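Local atomic coordinates of thioredoxin family protein (Pseudomonas aeruginosa, PDB entry 1Z6N), a protein that is of unknown function but belongs to the thioredoxin family, carries a CxxC sequence at a helix start and binds magnesium. Residues Ala28-Glu37 and Gln70-Arg81. Numbering follows the deposited sequence.
Sequences AVARFRQKLE and QINLAALDFAQR
Segment 70-81 of helix 67-82, which starts at the CxxC sequence of this thioredoxin-like fold, packs against 28-37 of helix 23-39 at a crossing angle of -50°, apolar along much of its length, with a salt-bridge network beside its C-terminal part. I71 lays CG1 over one face of the F32 ring, a CH-pi contact 3.7 Å from the centroid and displaced toward the CE2-CZ side. The small A74, its CB 4.0 Å from F32 CB, sits where the backbone comes close to R33. V29 CG2 rests on Q70 CB; Q70 OE1 touches A28 CB and NE2 bonds to the M64 carbonyl. Further along, L36 inserts CD2 between A75 and the F78 ring; E37 CG touches that ring at CE1 (3.5 Å). In the network, E37 OE2 receives R81 NH2 at 2.8 Å on its anti side, with NH1 adding a weaker bond. R81, bent at chi3, turns NE back to D77 OD2 (2.9 Å), which should hold its guanidinium between two carboxylates. R33 CG packs on R81 NH2 (3.5 Å), and a water links both arginines, R33 NE weakly, with D77 OD2 and A74 O. F14 of helix 14-19 packs on V29, R33 and D77, L151 of helix 151-164 meets L36 and A75, and L76 carries helix 67-82 onto strand 86-91.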
ATOM      1  N   ALA A  28      -0.971  -2.022 -16.460  1.00  8.63           N
ATOM      2  CA  ALA A  28      -2.057  -1.591 -15.570  1.00  8.99           C
ATOM      3  C   ALA A  28      -1.501  -0.673 -14.482  1.00  9.23           C
ATOM      4  O   ALA A  28      -2.049   0.389 -14.196  1.00  9.79           O
ATOM      5  CB  ALA A  28      -2.774  -2.801 -14.954  1.00 10.42           C
ATOM      6  N   VAL A  29      -0.393  -1.091 -13.871  1.00  8.55           N
ATOM      7  CA  VAL A  29       0.266  -0.270 -12.861  1.00  9.01           C
ATOM      8  C   VAL A  29       0.695   1.095 -13.424  1.00  8.96           C
ATOM      9  O   VAL A  29       0.460   2.128 -12.800  1.00  9.23           O
ATOM     10  CB  VAL A  29       1.477  -1.002 -12.234  1.00  9.17           C
ATOM     11  CG1 VAL A  29       2.349  -0.021 -11.452  1.00 10.71           C
ATOM     12  CG2 VAL A  29       0.975  -2.152 -11.372  1.00 10.88           C
ATOM     13  N   ALA A  30       1.333   1.091 -14.598  1.00  8.35           N
ATOM     14  CA  ALA A  30       1.768   2.327 -15.261  1.00  8.71           C
ATOM     15  C   ALA A  30       0.616   3.297 -15.461  1.00  8.49           C
ATOM     16  O   ALA A  30       0.780   4.512 -15.291  1.00  9.70           O
ATOM     17  CB  ALA A  30       2.412   2.016 -16.595  1.00  8.55           C
ATOM     18  N   ARG A  31      -0.539   2.767 -15.849  1.00  8.59           N
ATOM     19  CA  ARG A  31      -1.702   3.609 -16.137  1.00  9.39           C
ATOM     20  C   ARG A  31      -2.374   4.133 -14.868  1.00  9.54           C
ATOM     21  O   ARG A  31      -2.818   5.279 -14.843  1.00  9.85           O
ATOM     22  CB  ARG A  31      -2.698   2.874 -17.023  1.00  9.46           C
ATOM     23  CG  ARG A  31      -2.190   2.720 -18.446  1.00 11.19           C
ATOM     24  CD  ARG A  31      -3.227   2.109 -19.366  1.00 12.16           C
ATOM     25  NE  ARG A  31      -3.659   0.793 -18.891  1.00 15.22           N
ATOM     26  CZ  ARG A  31      -3.096  -0.363 -19.236  1.00 14.73           C
ATOM     27  NH1 ARG A  31      -2.047  -0.400 -20.049  1.00 13.34           N
ATOM     28  NH2 ARG A  31      -3.593  -1.494 -18.748  1.00 16.40           N
ATOM     29  N   PHE A  32      -2.448   3.323 -13.810  1.00 10.16           N
ATOM     30  CA  PHE A  32      -2.964   3.853 -12.543  1.00 10.56           C
ATOM     31  C   PHE A  32      -2.035   4.956 -12.049  1.00 10.91           C
ATOM     32  O   PHE A  32      -2.486   5.995 -11.560  1.00 11.58           O
ATOM     33  CB  PHE A  32      -3.128   2.762 -11.464  1.00 10.12           C
ATOM     34  CG  PHE A  32      -4.236   1.783 -11.744  1.00 11.37           C
ATOM     35  CD1 PHE A  32      -5.554   2.232 -11.954  1.00 11.50           C
ATOM     36  CD2 PHE A  32      -3.976   0.417 -11.789  1.00 11.33           C
ATOM     37  CE1 PHE A  32      -6.576   1.307 -12.229  1.00 12.72           C
ATOM     38  CE2 PHE A  32      -4.987  -0.509 -12.055  1.00 12.60           C
ATOM     39  CZ  PHE A  32      -6.295  -0.060 -12.273  1.00 13.28           C
ATOM     40  N   ARG A  33      -0.731   4.729 -12.185  1.00 11.82           N
ATOM     41  CA  ARG A  33       0.275   5.707 -11.802  1.00 13.01           C
ATOM     42  C   ARG A  33       0.109   6.995 -12.609  1.00 13.08           C
ATOM     43  O   ARG A  33       0.070   8.091 -12.046  1.00 13.26           O
ATOM     44  CB  ARG A  33       1.675   5.119 -11.970  1.00 14.02           C
ATOM     45  CG  ARG A  33       2.808   6.032 -11.555  1.00 14.81           C
ATOM     46  CD  ARG A  33       4.178   5.513 -12.043  1.00 16.64           C
ATOM     47  NE  ARG A  33       4.515   4.143 -11.630  1.00 25.57           N
ATOM     48  CZ  ARG A  33       5.111   3.257 -12.433  1.00 27.18           C
ATOM     49  NH1 ARG A  33       5.408   3.584 -13.687  1.00 28.63           N
ATOM     50  NH2 ARG A  33       5.392   2.035 -11.997  1.00 30.67           N
ATOM     51  N   GLN A  34      -0.027   6.859 -13.924  1.00 12.07           N
ATOM     52  CA  GLN A  34      -0.220   8.028 -14.784  1.00 11.98           C
ATOM     53  C   GLN A  34      -1.504   8.793 -14.442  1.00 11.31           C
ATOM     54  O   GLN A  34      -1.528  10.023 -14.541  1.00 11.49           O
ATOM     55  CB  GLN A  34      -0.194   7.625 -16.266  1.00 12.17           C
ATOM     56  CG  GLN A  34      -0.192   8.785 -17.241  1.00 15.79           C
ATOM     57  CD  GLN A  34      -0.117   8.299 -18.662  1.00 18.66           C
ATOM     58  OE1 GLN A  34      -0.685   8.909 -19.572  1.00 23.97           O
ATOM     59  NE2 GLN A  34       0.578   7.175 -18.865  1.00 20.41           N
ATOM     60  N   LYS A  35      -2.560   8.072 -14.065  1.00 11.14           N
ATOM     61  CA  LYS A  35      -3.832   8.708 -13.683  1.00 11.71           C
ATOM     62  C   LYS A  35      -3.652   9.605 -12.470  1.00 12.62           C
ATOM     63  O   LYS A  35      -4.082  10.768 -12.459  1.00 12.44           O
ATOM     64  CB  LYS A  35      -4.945   7.682 -13.433  1.00 11.76           C
ATOM     65  CG  LYS A  35      -6.251   8.309 -12.897  1.00 12.12           C
ATOM     66  CD  LYS A  35      -7.381   7.299 -12.893  1.00 14.71           C
ATOM     67  CE  LYS A  35      -8.691   7.920 -12.424  1.00 16.18           C
ATOM     68  NZ  LYS A  35      -9.822   7.093 -12.925  1.00 18.45           N
ATOM     69  N   LEU A  36      -3.013   9.049 -11.446  1.00 13.87           N
ATOM     70  CA  LEU A  36      -2.721   9.794 -10.235  1.00 14.56           C
ATOM     71  C   LEU A  36      -1.791  10.963 -10.548  1.00 15.29           C
ATOM     72  O   LEU A  36      -2.020  12.080 -10.079  1.00 15.30           O
ATOM     73  CB  LEU A  36      -2.106   8.848  -9.197  1.00 14.53           C
ATOM     74  CG  LEU A  36      -2.263   9.156  -7.716  1.00 14.60           C
ATOM     75  CD1 LEU A  36      -3.672   9.610  -7.356  1.00 15.09           C
ATOM     76  CD2 LEU A  36      -1.873   7.899  -6.954  1.00 17.13           C
ATOM     77  N   GLU A  37      -0.783  10.719 -11.382  1.00 16.13           N
ATOM     78  CA  GLU A  37       0.194  11.743 -11.772  1.00 16.64           C
ATOM     79  C   GLU A  37      -0.375  12.892 -12.619  1.00 17.40           C
ATOM     80  O   GLU A  37       0.084  14.033 -12.501  1.00 18.42           O
ATOM     81  CB  GLU A  37       1.399  11.111 -12.475  1.00 17.23           C
ATOM     82  CG  GLU A  37       2.293  10.353 -11.497  0.50 16.72           C
ATOM     83  CD  GLU A  37       3.460   9.632 -12.142  0.50 17.14           C
ATOM     84  OE1 GLU A  37       3.613   9.673 -13.382  1.00 17.97           O
ATOM     85  OE2 GLU A  37       4.232   9.016 -11.383  1.00 18.77           O
ATOM     86  N   GLN A  70      -2.273  -3.852  -7.845  1.00  6.85           N
ATOM     87  CA  GLN A  70      -1.897  -2.912  -8.908  1.00  7.29           C
ATOM     88  C   GLN A  70      -2.365  -1.490  -8.590  1.00  7.65           C
ATOM     89  O   GLN A  70      -1.612  -0.522  -8.731  1.00  9.01           O
ATOM     90  CB  GLN A  70      -2.459  -3.358 -10.261  1.00  7.47           C
ATOM     91  CG  GLN A  70      -1.935  -4.709 -10.721  1.00  8.30           C
ATOM     92  CD  GLN A  70      -2.818  -5.336 -11.771  1.00  8.79           C
ATOM     93  OE1 GLN A  70      -3.803  -4.724 -12.226  1.00  9.65           O
ATOM     94  NE2 GLN A  70      -2.484  -6.561 -12.167  1.00  8.30           N
ATOM     95  N   ILE A  71      -3.616  -1.386  -8.153  1.00  7.02           N
ATOM     96  CA  ILE A  71      -4.247  -0.099  -7.833  1.00  7.62           C
ATOM     97  C   ILE A  71      -3.603   0.533  -6.616  1.00  7.66           C
ATOM     98  O   ILE A  71      -3.050   1.622  -6.689  1.00  7.46           O
ATOM     99  CB  ILE A  71      -5.750  -0.279  -7.598  1.00  7.27           C
ATOM    100  CG1 ILE A  71      -6.432  -0.705  -8.909  1.00  7.67           C
ATOM    101  CG2 ILE A  71      -6.383   1.014  -7.063  1.00  7.16           C
ATOM    102  CD1 ILE A  71      -7.822  -1.325  -8.734  1.00  9.47           C
ATOM    103  N   ASN A  72      -3.691  -0.136  -5.463  1.00  7.32           N
ATOM    104  CA  ASN A  72      -3.324   0.562  -4.247  1.00  7.54           C
ATOM    105  C   ASN A  72      -1.832   0.714  -4.068  1.00  7.30           C
ATOM    106  O   ASN A  72      -1.381   1.676  -3.454  1.00  7.73           O
ATOM    107  CB  ASN A  72      -3.971  -0.097  -3.039  1.00  7.58           C
ATOM    108  CG  ASN A  72      -5.473  -0.071  -3.128  1.00  7.02           C
ATOM    109  OD1 ASN A  72      -6.085   0.997  -3.137  1.00  7.98           O
ATOM    110  ND2 ASN A  72      -6.076  -1.255  -3.239  1.00  7.75           N
ATOM    111  N   LEU A  73      -1.056  -0.227  -4.604  1.00  7.17           N
ATOM    112  CA  LEU A  73       0.385  -0.087  -4.492  1.00  7.10           C
ATOM    113  C   LEU A  73       0.935   0.954  -5.469  1.00  7.29           C
ATOM    114  O   LEU A  73       1.907   1.629  -5.133  1.00  7.90           O
ATOM    115  CB  LEU A  73       1.097  -1.434  -4.613  1.00  6.88           C
ATOM    116  CG  LEU A  73       0.671  -2.435  -3.530  1.00  7.84           C
ATOM    117  CD1 LEU A  73       1.468  -3.747  -3.697  1.00  8.56           C
ATOM    118  CD2 LEU A  73       0.855  -1.860  -2.125  1.00  8.51           C
ATOM    119  N   ALA A  74       0.295   1.123  -6.631  1.00  7.25           N
ATOM    120  CA  ALA A  74       0.669   2.264  -7.489  1.00  7.19           C
ATOM    121  C   ALA A  74       0.495   3.580  -6.711  1.00  8.06           C
ATOM    122  O   ALA A  74       1.335   4.484  -6.790  1.00  8.61           O
ATOM    123  CB  ALA A  74      -0.147   2.279  -8.780  1.00  7.78           C
ATOM    124  N   ALA A  75      -0.596   3.675  -5.955  1.00  7.48           N
ATOM    125  CA  ALA A  75      -0.871   4.900  -5.175  1.00  7.12           C
ATOM    126  C   ALA A  75       0.145   5.087  -4.051  1.00  7.35           C
ATOM    127  O   ALA A  75       0.672   6.193  -3.858  1.00  7.80           O
ATOM    128  CB  ALA A  75      -2.301   4.885  -4.627  1.00  7.31           C
ATOM    129  N   LEU A  76       0.414   4.019  -3.303  1.00  7.52           N
ATOM    130  CA  LEU A  76       1.344   4.107  -2.180  1.00  7.79           C
ATOM    131  C   LEU A  76       2.783   4.349  -2.658  1.00  7.80           C
ATOM    132  O   LEU A  76       3.537   5.067  -2.008  1.00  7.87           O
ATOM    133  CB  LEU A  76       1.229   2.891  -1.248  1.00  8.16           C
ATOM    134  CG  LEU A  76      -0.123   2.785  -0.516  1.00  8.97           C
ATOM    135  CD1 LEU A  76      -0.151   1.526   0.334  1.00  8.83           C
ATOM    136  CD2 LEU A  76      -0.408   4.030   0.349  1.00  9.30           C
ATOM    137  N   ASP A  77       3.142   3.788  -3.805  1.00  7.87           N
ATOM    138  CA  ASP A  77       4.439   4.102  -4.399  1.00  7.96           C
ATOM    139  C   ASP A  77       4.545   5.572  -4.799  1.00  8.17           C
ATOM    140  O   ASP A  77       5.590   6.215  -4.604  1.00  8.36           O
ATOM    141  CB  ASP A  77       4.713   3.208  -5.600  1.00  8.06           C
ATOM    142  CG  ASP A  77       5.971   3.624  -6.342  1.00  8.38           C
ATOM    143  OD1 ASP A  77       7.073   3.397  -5.790  1.00  8.66           O
ATOM    144  OD2 ASP A  77       5.844   4.187  -7.455  1.00 10.07           O
ATOM    145  N   PHE A  78       3.463   6.119  -5.341  1.00  7.82           N
ATOM    146  CA  PHE A  78       3.440   7.547  -5.670  1.00  8.07           C
ATOM    147  C   PHE A  78       3.713   8.374  -4.410  1.00  8.16           C
ATOM    148  O   PHE A  78       4.530   9.297  -4.434  1.00  8.78           O
ATOM    149  CB  PHE A  78       2.119   7.905  -6.334  1.00  8.65           C
ATOM    150  CG  PHE A  78       2.015   9.341  -6.767  1.00  9.62           C
ATOM    151  CD1 PHE A  78       2.907   9.884  -7.694  1.00 10.86           C
ATOM    152  CD2 PHE A  78       0.990  10.140  -6.283  1.00 12.08           C
ATOM    153  CE1 PHE A  78       2.786  11.228  -8.098  1.00 12.02           C
ATOM    154  CE2 PHE A  78       0.864  11.477  -6.692  1.00 11.56           C
ATOM    155  CZ  PHE A  78       1.765  12.005  -7.596  1.00 10.70           C
ATOM    156  N   ALA A  79       3.087   7.993  -3.295  1.00  7.92           N
ATOM    157  CA  ALA A  79       3.308   8.685  -2.019  1.00  8.25           C
ATOM    158  C   ALA A  79       4.759   8.596  -1.558  1.00  8.13           C
ATOM    159  O   ALA A  79       5.328   9.582  -1.099  1.00  8.72           O
ATOM    160  CB  ALA A  79       2.357   8.169  -0.935  1.00  8.54           C
ATOM    161  N   GLN A  80       5.381   7.420  -1.705  1.00  7.73           N
ATOM    162  CA  GLN A  80       6.766   7.272  -1.280  1.00  8.54           C
ATOM    163  C   GLN A  80       7.731   8.068  -2.173  1.00  8.93           C
ATOM    164  O   GLN A  80       8.786   8.519  -1.720  1.00  9.55           O
ATOM    165  CB  GLN A  80       7.155   5.796  -1.205  1.00  8.63           C
ATOM    166  CG  GLN A  80       7.679   5.190  -2.500  1.00  9.76           C
ATOM    167  CD  GLN A  80       8.144   3.754  -2.314  1.00  9.86           C
ATOM    168  OE1 GLN A  80       7.943   2.873  -3.184  1.00 12.49           O
ATOM    169  NE2 GLN A  80       8.751   3.493  -1.168  1.00  7.29           N
ATOM    170  N   ARG A  81       7.362   8.263  -3.437  1.00  8.97           N
ATOM    171  CA  ARG A  81       8.181   9.072  -4.330  1.00  9.68           C
ATOM    172  C   ARG A  81       8.079  10.560  -3.982  1.00  9.82           C
ATOM    173  O   ARG A  81       9.054  11.302  -4.123  1.00 10.98           O
ATOM    174  CB  ARG A  81       7.812   8.800  -5.789  1.00  9.99           C
ATOM    175  CG  ARG A  81       8.266   7.412  -6.213  1.00 12.02           C
ATOM    176  CD  ARG A  81       8.051   7.134  -7.690  1.00 15.32           C
ATOM    177  NE  ARG A  81       6.643   6.943  -8.030  1.00 16.29           N
ATOM    178  CZ  ARG A  81       5.925   7.805  -8.746  1.00 17.17           C
ATOM    179  NH1 ARG A  81       6.481   8.926  -9.195  1.00 16.74           N
ATOM    180  NH2 ARG A  81       4.649   7.545  -9.018  1.00 16.22           N
TER
HETATM  181  O   HOH W   1       3.411   4.723  -8.573  1.00 15.18           O